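Local coordinates for putative rRNA methylase (Clostridium thermocellum ATCC 27405, PDB 3EEY), which binds S-adenosylmethionine and is probably a methyltransferase, with ribosomal RNA as its putative substrate, at residues Phe19-Thr30 and Ile90-Asn100; Glu46-Asp57 and Asp74-His83. All coordinates share one frame; numbering follows the deposited sequence. Where two conformers were deposited one is given.

Contact 1 (Phe19-Thr30 and Ile90-Asn100); sequences FVKEGDTVVDAT and IDCPVKAVMFN. With SAM (S-adenosylmethionine), chain K.
Val27 is the tightly packed middle of this contact. Val27 N donates to Ala96 O at 2.9 Å and Val27 O accepts from Met98 N, as expected of parallel strands; the axes of 25-28 and 96-100 are 9° apart. On the same face as Val97, the Val27 side chain is shared among three neighbours: CB lies beside Val97 CG1 at 3.8 Å, while CG2, anti to the carbonyl carbon, meets Val94 CG1 and, tip to tip, Ile90 CD1. Two residues on, Ala29 CB sits over one face of the Phe99 ring, 3.7 Å from its centroid and 19° off the normal, a CH-pi contact; helix 115-128 also packs on Phe99.

The other end is more open. There Lys95, bent at chi2 (68°) and chi4, crosses the Asp24 side chain at a slant and brings NZ to within 3.0 Å of Asp24 OD2, a salt bridge. That oxygen also accepts from Lys21 N, and the two donors come from opposite faces of the carboxylate, so it ties the turn Lys21-Asp24 to the corner at Lys95.

At the cofactor end, Asn100 N donates to Thr30 OG1 at 2.8 Å, and Thr30 O accepts from the amino N of S-adenosylmethionine at 3.1 Å. The chemistry thus runs from an ion pair at the partly exposed end, through apolar packing, to Thr30, accepting from both Asn100 and the cofactor.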
# COMPACT_ATOMS: atom_id res chain seq x y z
N PHE A 19 1.58 0.53 -14.46
CA PHE A 19 0.39 0.46 -15.29
C PHE A 19 0.54 1.15 -16.64
O PHE A 19 -0.05 0.73 -17.63
CB PHE A 19 -0.80 1.07 -14.54
CG PHE A 19 -1.41 0.16 -13.53
CD1 PHE A 19 -2.58 -0.53 -13.83
CD2 PHE A 19 -0.86 -0.01 -12.26
CE1 PHE A 19 -3.17 -1.38 -12.91
CE2 PHE A 19 -1.44 -0.85 -11.33
CZ PHE A 19 -2.60 -1.54 -11.65
N VAL A 20 1.32 2.23 -16.68
CA VAL A 20 1.43 3.04 -17.88
C VAL A 20 2.55 2.54 -18.78
O VAL A 20 3.70 2.42 -18.35
CB VAL A 20 1.64 4.54 -17.53
CG1 VAL A 20 1.88 5.39 -18.77
CG2 VAL A 20 0.45 5.06 -16.78
N LYS A 21 2.20 2.22 -20.03
CA LYS A 21 3.19 1.91 -21.06
C LYS A 21 3.18 2.98 -22.14
O LYS A 21 2.38 3.93 -22.09
CB LYS A 21 2.97 0.49 -21.63
CG LYS A 21 1.65 0.26 -22.36
CD LYS A 21 1.63 -1.12 -23.01
CE LYS A 21 0.38 -1.35 -23.84
NZ LYS A 21 0.45 -2.60 -24.64
N GLU A 22 4.08 2.85 -23.11
CA GLU A 22 4.22 3.85 -24.17
C GLU A 22 3.07 3.81 -25.17
O GLU A 22 2.62 2.74 -25.58
CB GLU A 22 5.57 3.70 -24.87
CG GLU A 22 6.75 3.77 -23.91
CD GLU A 22 7.95 4.48 -24.49
OE1 GLU A 22 8.26 4.26 -25.68
OE2 GLU A 22 8.59 5.26 -23.75
N GLY A 23 2.59 5.00 -25.53
CA GLY A 23 1.46 5.14 -26.45
C GLY A 23 0.11 5.33 -25.77
O GLY A 23 -0.89 5.58 -26.45
N ASP A 24 0.09 5.23 -24.44
CA ASP A 24 -1.14 5.34 -23.66
C ASP A 24 -1.66 6.76 -23.57
O ASP A 24 -0.94 7.71 -23.83
CB ASP A 24 -0.93 4.79 -22.24
CG ASP A 24 -0.97 3.27 -22.18
OD1 ASP A 24 -1.57 2.64 -23.09
OD2 ASP A 24 -0.42 2.70 -21.22
N THR A 25 -2.94 6.90 -23.22
CA THR A 25 -3.49 8.21 -22.91
C THR A 25 -3.69 8.30 -21.40
O THR A 25 -4.34 7.46 -20.80
CB THR A 25 -4.80 8.49 -23.69
OG1 THR A 25 -4.53 8.44 -25.09
CG2 THR A 25 -5.37 9.87 -23.35
N VAL A 26 -3.09 9.33 -20.80
CA VAL A 26 -3.09 9.51 -19.35
C VAL A 26 -3.53 10.93 -19.01
O VAL A 26 -3.54 11.80 -19.87
CB VAL A 26 -1.70 9.18 -18.71
CG1 VAL A 26 -1.31 7.72 -18.96
CG2 VAL A 26 -0.61 10.11 -19.22
N VAL A 27 -3.90 11.16 -17.75
CA VAL A 27 -4.36 12.47 -17.28
C VAL A 27 -3.63 12.89 -16.00
O VAL A 27 -3.50 12.11 -15.07
CB VAL A 27 -5.91 12.50 -17.00
CG1 VAL A 27 -6.38 13.92 -16.74
CG2 VAL A 27 -6.72 11.90 -18.14
N ASP A 28 -3.16 14.13 -15.98
CA ASP A 28 -2.74 14.78 -14.75
C ASP A 28 -3.88 15.73 -14.40
O ASP A 28 -4.06 16.76 -15.04
CB ASP A 28 -1.42 15.53 -14.95
CG ASP A 28 -0.86 16.10 -13.65
OD1 ASP A 28 -1.54 16.07 -12.60
OD2 ASP A 28 0.29 16.60 -13.67
N ALA A 29 -4.66 15.37 -13.39
CA ALA A 29 -5.85 16.13 -13.04
C ALA A 29 -5.56 17.38 -12.19
O ALA A 29 -6.43 18.22 -12.01
CB ALA A 29 -6.86 15.24 -12.34
N THR A 30 -4.33 17.48 -11.69
CA THR A 30 -3.93 18.59 -10.83
C THR A 30 -2.51 18.99 -11.21
O THR A 30 -1.55 18.55 -10.59
CB THR A 30 -3.96 18.19 -9.32
OG1 THR A 30 -3.33 16.92 -9.15
CG2 THR A 30 -5.39 18.08 -8.79
N ILE A 90 -11.98 14.88 -23.17
CA ILE A 90 -11.48 13.53 -23.41
C ILE A 90 -12.65 12.61 -23.77
O ILE A 90 -13.69 12.63 -23.10
CB ILE A 90 -10.71 12.98 -22.16
CG1 ILE A 90 -9.67 14.01 -21.68
CG2 ILE A 90 -10.05 11.64 -22.46
CD1 ILE A 90 -9.19 13.83 -20.26
N ASP A 91 -12.49 11.84 -24.84
CA ASP A 91 -13.54 10.91 -25.30
C ASP A 91 -13.03 9.48 -25.46
O ASP A 91 -13.82 8.54 -25.60
CB ASP A 91 -14.20 11.41 -26.59
CG ASP A 91 -13.21 11.56 -27.75
OD1 ASP A 91 -11.99 11.72 -27.51
OD2 ASP A 91 -13.66 11.53 -28.91
N CYS A 92 -11.70 9.32 -25.45
CA CYS A 92 -11.05 8.01 -25.52
C CYS A 92 -10.88 7.42 -24.11
O CYS A 92 -10.91 8.17 -23.13
CB CYS A 92 -9.69 8.16 -26.21
SG CYS A 92 -8.56 9.26 -25.34
N PRO A 93 -10.74 6.08 -24.00
CA PRO A 93 -10.39 5.49 -22.71
C PRO A 93 -8.97 5.83 -22.24
O PRO A 93 -8.02 5.75 -23.03
CB PRO A 93 -10.51 3.98 -22.97
CG PRO A 93 -11.31 3.86 -24.22
CD PRO A 93 -10.95 5.05 -25.03
N VAL A 94 -8.83 6.20 -20.97
CA VAL A 94 -7.53 6.54 -20.41
C VAL A 94 -6.95 5.40 -19.56
O VAL A 94 -7.69 4.61 -18.98
CB VAL A 94 -7.54 7.88 -19.61
CG1 VAL A 94 -8.07 9.02 -20.47
CG2 VAL A 94 -8.34 7.77 -18.31
N LYS A 95 -5.62 5.32 -19.52
CA LYS A 95 -4.94 4.29 -18.75
C LYS A 95 -4.77 4.69 -17.29
O LYS A 95 -4.89 3.85 -16.40
CB LYS A 95 -3.59 3.95 -19.38
CG LYS A 95 -2.96 2.64 -18.89
CD LYS A 95 -3.76 1.42 -19.34
CE LYS A 95 -2.89 0.17 -19.39
NZ LYS A 95 -1.89 0.24 -20.49
N ALA A 96 -4.49 5.97 -17.05
CA ALA A 96 -4.20 6.44 -15.71
C ALA A 96 -4.60 7.89 -15.49
O ALA A 96 -4.64 8.67 -16.43
CB ALA A 96 -2.73 6.25 -15.38
N VAL A 97 -4.94 8.22 -14.25
CA VAL A 97 -5.23 9.59 -13.84
C VAL A 97 -4.51 9.85 -12.52
O VAL A 97 -4.58 9.03 -11.61
CB VAL A 97 -6.75 9.87 -13.68
CG1 VAL A 97 -7.02 11.37 -13.55
CG2 VAL A 97 -7.54 9.34 -14.86
N MET A 98 -3.82 10.98 -12.41
CA MET A 98 -3.15 11.33 -11.17
C MET A 98 -3.84 12.53 -10.50
O MET A 98 -4.04 13.57 -11.14
CB MET A 98 -1.65 11.60 -11.39
CG MET A 98 -0.84 10.42 -11.94
SD MET A 98 0.94 10.77 -12.12
CE MET A 98 1.60 10.41 -10.52
N PHE A 99 -4.20 12.36 -9.24
CA PHE A 99 -4.70 13.46 -8.40
C PHE A 99 -3.71 13.76 -7.30
O PHE A 99 -3.21 12.85 -6.62
CB PHE A 99 -6.04 13.11 -7.76
CG PHE A 99 -7.20 13.14 -8.70
CD1 PHE A 99 -7.96 14.29 -8.84
CD2 PHE A 99 -7.53 12.02 -9.43
CE1 PHE A 99 -9.03 14.32 -9.70
CE2 PHE A 99 -8.61 12.03 -10.30
CZ PHE A 99 -9.35 13.18 -10.44
N ASN A 100 -3.43 15.04 -7.12
CA ASN A 100 -2.59 15.50 -6.03
C ASN A 100 -3.35 16.62 -5.31
O ASN A 100 -3.43 17.73 -5.80
CB ASN A 100 -1.27 15.99 -6.60
CG ASN A 100 -0.11 15.78 -5.66
OD1 ASN A 100 0.11 16.59 -4.76
ND2 ASN A 100 0.63 14.70 -5.86
N SAM K . 1.00 17.58 -9.05
CA SAM K . 1.27 19.01 -8.70
C SAM K . 2.75 19.38 -8.84
O SAM K . 3.23 20.37 -8.29
OXT SAM K . 3.49 18.69 -9.54
CB SAM K . 0.72 19.33 -7.31
CG SAM K . -0.76 19.69 -7.34
SD SAM K . -1.24 20.92 -6.09
CE SAM K . -1.14 19.91 -4.58
C5' SAM K . -3.02 21.04 -6.41
C4' SAM K . -3.28 21.77 -7.73
O4' SAM K . -4.60 21.54 -8.19
C3' SAM K . -3.10 23.28 -7.61
O3' SAM K . -2.23 23.71 -8.62
C2' SAM K . -4.49 23.85 -7.80
O2' SAM K . -4.50 25.11 -8.45
C1' SAM K . -5.15 22.76 -8.64
N9 SAM K . -6.63 22.75 -8.54
C8 SAM K . -7.43 23.22 -7.53
N7 SAM K . -8.72 22.99 -7.88
C5 SAM K . -8.75 22.39 -9.09
C6 SAM K . -9.77 21.95 -9.92
N6 SAM K . -11.05 22.06 -9.57
N1 SAM K . -9.45 21.37 -11.13
C2 SAM K . -8.14 21.23 -11.54
N3 SAM K . -7.14 21.66 -10.71
C4 SAM K . -7.43 22.24 -9.52

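Contact 2 (Glu46-Asp57 and Asp74-His83); sequences ENGRVFGFDIQD and DRVTLIKDGH. With SAM (S-adenosylmethionine), chain K.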
# COMPACT_ATOMS: atom_id res chain seq x y z
N GLU A 46 6.50 9.25 -27.47
CA GLU A 46 6.20 10.10 -28.61
C GLU A 46 4.75 9.96 -29.11
O GLU A 46 4.12 10.96 -29.49
CB GLU A 46 7.18 9.77 -29.74
CG GLU A 46 7.14 10.70 -30.95
CD GLU A 46 7.66 10.03 -32.21
OE1 GLU A 46 7.22 10.44 -33.31
OE2 GLU A 46 8.50 9.11 -32.11
N ASN A 47 4.24 8.73 -29.10
CA ASN A 47 2.92 8.43 -29.63
C ASN A 47 1.81 8.45 -28.59
O ASN A 47 0.66 8.12 -28.88
CB ASN A 47 2.94 7.09 -30.37
CG ASN A 47 3.89 7.09 -31.54
OD1 ASN A 47 3.88 8.00 -32.38
ND2 ASN A 47 4.73 6.06 -31.62
N GLY A 48 2.15 8.84 -27.36
CA GLY A 48 1.19 8.91 -26.28
C GLY A 48 0.63 10.30 -26.09
O GLY A 48 1.08 11.25 -26.74
N ARG A 49 -0.33 10.43 -25.19
CA ARG A 49 -0.99 11.70 -24.93
C ARG A 49 -1.23 11.92 -23.44
O ARG A 49 -1.70 11.03 -22.75
CB ARG A 49 -2.30 11.79 -25.74
CG ARG A 49 -3.20 13.02 -25.48
CD ARG A 49 -2.53 14.37 -25.80
NE ARG A 49 -1.88 14.37 -27.11
CZ ARG A 49 -1.22 15.40 -27.63
NH1 ARG A 49 -1.12 16.55 -26.96
NH2 ARG A 49 -0.66 15.29 -28.83
N VAL A 50 -0.88 13.11 -22.96
CA VAL A 50 -1.14 13.53 -21.59
C VAL A 50 -2.09 14.73 -21.59
O VAL A 50 -1.81 15.75 -22.22
CB VAL A 50 0.17 13.95 -20.86
CG1 VAL A 50 -0.11 14.31 -19.39
CG2 VAL A 50 1.23 12.87 -20.97
N PHE A 51 -3.21 14.61 -20.88
CA PHE A 51 -4.08 15.74 -20.64
C PHE A 51 -3.78 16.30 -19.26
O PHE A 51 -3.77 15.57 -18.27
CB PHE A 51 -5.56 15.33 -20.74
CG PHE A 51 -6.01 15.03 -22.15
CD1 PHE A 51 -6.43 16.06 -22.99
CD2 PHE A 51 -6.03 13.72 -22.62
CE1 PHE A 51 -6.85 15.79 -24.29
CE2 PHE A 51 -6.45 13.44 -23.92
CZ PHE A 51 -6.86 14.47 -24.76
N GLY A 52 -3.52 17.60 -19.21
CA GLY A 52 -3.24 18.28 -17.95
C GLY A 52 -4.27 19.34 -17.64
O GLY A 52 -4.73 20.05 -18.53
N PHE A 53 -4.64 19.45 -16.36
CA PHE A 53 -5.69 20.34 -15.91
C PHE A 53 -5.23 21.17 -14.73
O PHE A 53 -4.58 20.65 -13.83
CB PHE A 53 -6.94 19.55 -15.47
CG PHE A 53 -7.68 18.89 -16.59
CD1 PHE A 53 -8.70 19.57 -17.26
CD2 PHE A 53 -7.39 17.59 -16.97
CE1 PHE A 53 -9.40 18.97 -18.30
CE2 PHE A 53 -8.08 16.98 -18.01
CZ PHE A 53 -9.08 17.67 -18.68
N ASP A 54 -5.59 22.46 -14.75
CA ASP A 54 -5.51 23.32 -13.57
C ASP A 54 -6.42 24.52 -13.76
O ASP A 54 -6.80 24.86 -14.89
CB ASP A 54 -4.08 23.77 -13.29
CG ASP A 54 -3.79 23.92 -11.80
OD1 ASP A 54 -4.41 24.79 -11.15
OD2 ASP A 54 -2.94 23.18 -11.28
N ILE A 55 -6.78 25.17 -12.66
CA ILE A 55 -7.68 26.32 -12.68
C ILE A 55 -6.93 27.65 -12.56
O ILE A 55 -7.55 28.72 -12.61
CB ILE A 55 -8.79 26.23 -11.59
CG1 ILE A 55 -8.19 26.14 -10.18
CG2 ILE A 55 -9.73 25.07 -11.86
CD1 ILE A 55 -9.19 26.30 -9.06
N GLN A 56 -5.61 27.58 -12.39
CA GLN A 56 -4.78 28.77 -12.25
C GLN A 56 -3.92 29.02 -13.49
O GLN A 56 -3.39 28.07 -14.07
CB GLN A 56 -3.89 28.67 -11.01
CG GLN A 56 -4.64 28.66 -9.68
CD GLN A 56 -3.72 28.74 -8.47
OE1 GLN A 56 -2.87 29.63 -8.38
NE2 GLN A 56 -3.90 27.82 -7.53
N ASP A 57 -3.80 30.29 -13.87
CA ASP A 57 -2.97 30.71 -15.00
C ASP A 57 -1.48 30.55 -14.70
O ASP A 57 -0.69 30.25 -15.60
CB ASP A 57 -3.26 32.17 -15.37
CG ASP A 57 -4.55 32.34 -16.15
OD1 ASP A 57 -4.73 31.66 -17.18
OD2 ASP A 57 -5.39 33.16 -15.72
N ASP A 74 5.22 18.41 -26.59
CA ASP A 74 4.67 17.85 -27.83
C ASP A 74 3.45 16.96 -27.62
O ASP A 74 2.46 17.05 -28.35
CB ASP A 74 5.74 17.02 -28.56
CG ASP A 74 7.16 17.43 -28.19
OD1 ASP A 74 7.87 17.96 -29.08
OD2 ASP A 74 7.57 17.22 -27.03
N ARG A 75 3.53 16.08 -26.65
CA ARG A 75 2.45 15.16 -26.38
C ARG A 75 1.55 15.53 -25.24
O ARG A 75 0.75 14.75 -24.82
CB ARG A 75 2.98 13.76 -26.15
CG ARG A 75 3.42 13.07 -27.39
CD ARG A 75 2.66 13.57 -28.58
NE ARG A 75 1.66 12.62 -28.98
CZ ARG A 75 1.04 12.64 -30.14
NH1 ARG A 75 0.14 11.73 -30.42
NH2 ARG A 75 1.33 13.58 -31.02
N VAL A 76 1.66 16.74 -24.75
CA VAL A 76 0.81 17.23 -23.65
C VAL A 76 -0.22 18.28 -24.10
O VAL A 76 0.13 19.27 -24.73
CB VAL A 76 1.66 17.79 -22.49
CG1 VAL A 76 0.79 18.18 -21.30
CG2 VAL A 76 2.71 16.78 -22.05
N THR A 77 -1.49 18.04 -23.77
CA THR A 77 -2.56 19.03 -23.95
C THR A 77 -2.92 19.66 -22.60
O THR A 77 -3.53 19.02 -21.74
CB THR A 77 -3.81 18.39 -24.59
OG1 THR A 77 -3.45 17.73 -25.80
CG2 THR A 77 -4.86 19.44 -24.89
N LEU A 78 -2.54 20.92 -22.42
CA LEU A 78 -2.83 21.64 -21.18
C LEU A 78 -4.14 22.41 -21.29
O LEU A 78 -4.34 23.18 -22.24
CB LEU A 78 -1.69 22.58 -20.81
CG LEU A 78 -0.35 21.95 -20.39
CD1 LEU A 78 0.69 23.03 -20.14
CD2 LEU A 78 -0.52 21.07 -19.16
N ILE A 79 -5.01 22.20 -20.31
CA ILE A 79 -6.36 22.75 -20.31
C ILE A 79 -6.57 23.58 -19.05
O ILE A 79 -6.38 23.09 -17.94
CB ILE A 79 -7.42 21.62 -20.41
CG1 ILE A 79 -7.35 20.96 -21.79
CG2 ILE A 79 -8.81 22.15 -20.17
CD1 ILE A 79 -7.60 19.47 -21.78
N LYS A 80 -6.93 24.85 -19.22
CA LYS A 80 -7.25 25.70 -18.09
C LYS A 80 -8.74 25.58 -17.76
O LYS A 80 -9.54 26.46 -18.05
CB LYS A 80 -6.83 27.15 -18.32
CG LYS A 80 -6.75 27.97 -17.04
CD LYS A 80 -7.29 29.38 -17.24
CE LYS A 80 -7.56 30.06 -15.92
NZ LYS A 80 -8.21 31.38 -16.10
N ASP A 81 -9.08 24.45 -17.16
CA ASP A 81 -10.43 24.19 -16.66
C ASP A 81 -10.32 23.25 -15.47
O ASP A 81 -9.29 22.62 -15.26
CB ASP A 81 -11.29 23.57 -17.77
CG ASP A 81 -12.79 23.75 -17.53
OD1 ASP A 81 -13.20 24.32 -16.50
OD2 ASP A 81 -13.57 23.31 -18.41
N GLY A 82 -11.39 23.17 -14.68
CA GLY A 82 -11.44 22.24 -13.57
C GLY A 82 -11.43 20.80 -14.03
O GLY A 82 -11.94 20.49 -15.10
N HIS A 83 -10.84 19.92 -13.22
CA HIS A 83 -10.77 18.49 -13.51
C HIS A 83 -12.14 17.82 -13.47
O HIS A 83 -12.33 16.77 -14.09
CB HIS A 83 -9.77 17.75 -12.61
CG HIS A 83 -9.82 18.13 -11.15
ND1 HIS A 83 -8.69 18.24 -10.38
CD2 HIS A 83 -10.86 18.43 -10.33
CE1 HIS A 83 -9.03 18.57 -9.14
NE2 HIS A 83 -10.34 18.70 -9.09
N SAM K . 1.00 17.58 -9.05
CA SAM K . 1.27 19.01 -8.70
C SAM K . 2.75 19.38 -8.84
O SAM K . 3.23 20.37 -8.29
OXT SAM K . 3.49 18.69 -9.54
CB SAM K . 0.72 19.33 -7.31
CG SAM K . -0.76 19.69 -7.34
SD SAM K . -1.24 20.92 -6.09
CE SAM K . -1.14 19.91 -4.58
C5' SAM K . -3.02 21.04 -6.41
C4' SAM K . -3.28 21.77 -7.73
O4' SAM K . -4.60 21.54 -8.19
C3' SAM K . -3.10 23.28 -7.61
O3' SAM K . -2.23 23.71 -8.62
C2' SAM K . -4.49 23.85 -7.80
O2' SAM K . -4.50 25.11 -8.45
C1' SAM K . -5.15 22.76 -8.64
N9 SAM K . -6.63 22.75 -8.54
C8 SAM K . -7.43 23.22 -7.53
N7 SAM K . -8.72 22.99 -7.88
C5 SAM K . -8.75 22.39 -9.09
C6 SAM K . -9.77 21.95 -9.92
N6 SAM K . -11.05 22.06 -9.57
N1 SAM K . -9.45 21.37 -11.13
C2 SAM K . -8.14 21.23 -11.54
N3 SAM K . -7.14 21.66 -10.71
C4 SAM K . -7.43 22.24 -9.52
O HOH W 1 0.23 17.89 -30.01
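Arg75 and the carbonyls of the turn before strand 49-53 meet at the start of this contact. Bends at chi2 and chi3 (-104°) fold its chain over Gly48 and Glu46. Arg75 CB lies 3.2 Å from Gly48 O, and CG and CD are close to both Gly48 O and Glu46 O. NE then donates to Gly48 O at 2.7 Å (154° at the hydrogen), the acceptor in the guanidinium plane. At the tip, NH1 comes no nearer than 3.8 Å to Gly48 O and is also near Asn47 O. CZ and NH2 lie under Arg49 NH2, which stands over one face, while Glu46 O is over the opposite face. The two guanidinium planes are 51° apart; these like charges are probably eased by the nearby carbonyls and by a water that accepts from Arg49 NH2 and donates to Asp74 O.

Parallel pairing follows, from Val50 N to Arg75 O through Ile79 N to Gly52 O at 2.8 Å. The absence of a side chain at Gly52 lets Leu78 CD2 approach its CA to 4.1 Å. On the other face Phe51 and Phe53 flank Ile79: CD1 of Ile79 meets the edge of the Phe51 ring, and its CG2 lies 3.7 Å from Phe53 CE1.

Beyond the strands the chain grips S-adenosylmethionine. Asp54 OD1 accepts from ribose O2' at 2.7 Å and OD2 from O3', and Gln56 NE2 donates to O2'. His83 N donates to adenine N1 at 2.9 Å, and its ring lies with one face beneath N1; His83 ND1 is bonded to Ala29 O. An acidic residue binding both ribose hydroxyls just after the sheet's second strand in chain order, the first of beta-alpha-beta unit 49-53, 57-69, 76-79, is characteristic of the Rossmann-like methyltransferase fold.

In the fold
Strands 25-28 and 49-53 are neighbours in one sheet, joined by the probable hydrogen bond from Asp28 N to Phe51 O at 2.8 Å, so the two contacts run as successive strand pairs, their centres about 10 Å apart. Contact 1 lies in the core: 14 of its 20 touching residues are buried. Contact 2 reaches strand 76-79, outermost within the chain, and is only partly buried, with arginines and a weak Asp57-Lys80 salt bridge toward its surface. Contact 2 is nested inside the loop closed by contact 1. Both deliver their carboxyl ends to S-adenosylmethionine, contact 1 at its amino group, contact 2 at ribose and adenine.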